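Local coordinates for transcriptional regulator nlh2 (Aquifex aeolicus, PDB 4G3V), which probably activates sigma54-dependent transcription under the control of its GAF domain, which is in an inactive state in this crystal, at residues K17-D22 with N154-F159. Numbering follows the deposited sequence. Where two conformers were deposited one is given.
Sequences KILTGD and NLLGMF
L19, on the last turn of helix 4-19, reaches across to F159 and the turn before it in helix 139-162, joining the first and last helices of this GAF domain, which lie with helix 25-40 on one side of its antiparallel sheet. The two methyls of L19 divide the work. CD2 sits over the face of the F159 ring in a CH-pi contact, 3.7 Å from the centroid and 12° off the ring normal, so the methyl lies practically above the ring centre. With CG anti to the backbone N (chi1 -173°), F159 carries its ring out to the end of helix 4-19, where its side chain crosses that of L19 at about a right angle. CD1 of L19 turns instead to the turn before F159, lying 3.9 Å from the carbonyl O of L155 and 4.1 Å from CD2 of L156. All four residues are buried. V32 of helix 25-40 touches L19 and L29 touches L156, while F25 packs its ring against F159 with the planes nearly parallel. M158 of the second subunit packs on both L19 and L155, tying the contact to the dimer. Where helix 4-19 gives out at T20, the carbonyl O of L19 comes to 3.3 Å from CD1 of the F159 ring.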
loop_
_atom_site.group_PDB
_atom_site.type_symbol
_atom_site.label_atom_id
_atom_site.label_comp_id
_atom_site.label_asym_id
_atom_site.label_seq_id
_atom_site.Cartn_x
_atom_site.Cartn_y
_atom_site.Cartn_z
ATOM N N LYS A 17 -6.179 -0.203 -9.033
ATOM C CA LYS A 17 -7.042 -0.476 -10.180
ATOM C C LYS A 17 -6.305 -0.223 -11.500
ATOM O O LYS A 17 -6.358 -1.047 -12.413
ATOM C CB LYS A 17 -8.292 0.388 -10.100
ATOM C CG LYS A 17 -9.280 0.153 -11.225
ATOM C CD LYS A 17 -10.585 0.932 -10.986
ATOM C CE LYS A 17 -11.547 0.769 -12.148
ATOM N NZ LYS A 17 -12.778 1.612 -11.997
ATOM N N ILE A 18 -5.613 0.909 -11.598
ATOM C CA ILE A 18 -4.821 1.225 -12.790
ATOM C C ILE A 18 -3.723 0.183 -13.024
ATOM O O ILE A 18 -3.561 -0.337 -14.137
ATOM C CB ILE A 18 -4.171 2.604 -12.655
ATOM C CG1 ILE A 18 -5.237 3.702 -12.679
ATOM C CG2 ILE A 18 -3.136 2.836 -13.753
ATOM C CD1 ILE A 18 -4.752 5.010 -12.096
ATOM N N LEU A 19 -2.974 -0.125 -11.967
ATOM C CA LEU A 19 -1.818 -0.997 -12.093
ATOM C C LEU A 19 -2.155 -2.486 -12.268
ATOM O O LEU A 19 -1.288 -3.275 -12.648
ATOM C CB LEU A 19 -0.890 -0.803 -10.899
ATOM C CG LEU A 19 -0.314 0.608 -10.749
ATOM C CD1 LEU A 19 0.582 0.667 -9.518
ATOM C CD2 LEU A 19 0.452 1.029 -12.003
ATOM N N THR A 20 -3.396 -2.867 -11.994
ATOM C CA THR A 20 -3.845 -4.232 -12.274
ATOM C C THR A 20 -4.643 -4.328 -13.585
ATOM O O THR A 20 -5.233 -5.364 -13.891
ATOM C CB THR A 20 -4.675 -4.823 -11.117
ATOM O OG1 THR A 20 -5.797 -3.973 -10.807
ATOM C CG2 THR A 20 -3.791 -4.994 -9.881
ATOM N N GLY A 21 -4.646 -3.235 -14.343
ATOM C CA GLY A 21 -5.267 -3.179 -15.643
ATOM C C GLY A 21 -4.314 -3.606 -16.747
ATOM O O GLY A 21 -3.385 -4.391 -16.536
ATOM N N ASP A 22 -4.548 -3.083 -17.937
ATOM C CA ASP A 22 -3.871 -3.579 -19.122
ATOM C C ASP A 22 -3.259 -2.443 -19.921
ATOM O O ASP A 22 -2.970 -2.603 -21.107
ATOM C CB ASP A 22 -4.865 -4.349 -19.988
ATOM C CG ASP A 22 -5.372 -5.585 -19.305
ATOM O OD1 ASP A 22 -4.562 -6.499 -19.100
ATOM O OD2 ASP A 22 -6.566 -5.643 -18.950
ATOM N N ASN A 154 5.533 1.048 -2.996
ATOM C CA ASN A 154 5.315 -0.388 -2.878
ATOM C C ASN A 154 4.354 -0.952 -3.939
ATOM O O ASN A 154 4.597 -2.029 -4.506
ATOM C CB ASN A 154 4.822 -0.719 -1.484
ATOM C CG ASN A 154 5.964 -0.748 -0.465
ATOM O OD1 ASN A 154 6.705 -1.711 -0.400
ATOM N ND2 ASN A 154 6.115 0.313 0.304
ATOM N N LEU A 155 3.264 -0.232 -4.204
ATOM C CA LEU A 155 2.357 -0.629 -5.272
ATOM C C LEU A 155 3.121 -0.664 -6.578
ATOM O O LEU A 155 2.923 -1.556 -7.415
ATOM C CB LEU A 155 1.181 0.332 -5.377
ATOM C CG LEU A 155 0.218 0.370 -4.193
ATOM C CD1 LEU A 155 -0.812 1.461 -4.406
ATOM C CD2 LEU A 155 -0.460 -0.965 -3.988
ATOM N N LEU A 156 3.994 0.314 -6.775
ATOM C CA LEU A 156 4.786 0.341 -7.995
ATOM C C LEU A 156 5.783 -0.837 -8.042
ATOM O O LEU A 156 6.066 -1.382 -9.109
ATOM C CB LEU A 156 5.510 1.687 -8.128
ATOM C CG LEU A 156 4.586 2.847 -8.516
ATOM C CD1 LEU A 156 5.255 4.201 -8.312
ATOM C CD2 LEU A 156 4.132 2.711 -9.996
ATOM N N GLY A 157 6.323 -1.224 -6.889
ATOM C CA GLY A 157 7.201 -2.386 -6.827
ATOM C C GLY A 157 6.478 -3.631 -7.328
ATOM O O GLY A 157 7.011 -4.414 -8.099
ATOM N N MET A 158 5.234 -3.815 -6.893
ATOM C CA MET A 158 4.413 -4.935 -7.344
ATOM C C MET A 158 4.234 -4.853 -8.856
ATOM O O MET A 158 4.331 -5.848 -9.562
ATOM C CB MET A 158 3.034 -4.914 -6.679
ATOM C CG MET A 158 3.023 -5.113 -5.166
ATOM S SD MET A 158 3.471 -6.765 -4.626
ATOM C CE MET A 158 2.272 -7.782 -5.473
ATOM N N PHE A 159 3.973 -3.640 -9.340
ATOM C CA PHE A 159 3.755 -3.416 -10.768
ATOM C C PHE A 159 5.005 -3.762 -11.584
ATOM O O PHE A 159 4.906 -4.369 -12.661
ATOM C CB PHE A 159 3.367 -1.970 -11.032
ATOM C CG PHE A 159 2.969 -1.693 -12.466
ATOM C CD1 PHE A 159 1.837 -2.266 -13.001
ATOM C CD2 PHE A 159 3.733 -0.857 -13.264
ATOM C CE1 PHE A 159 1.468 -2.007 -14.318
ATOM C CE2 PHE A 159 3.376 -0.586 -14.566
ATOM C CZ PHE A 159 2.240 -1.163 -15.098
#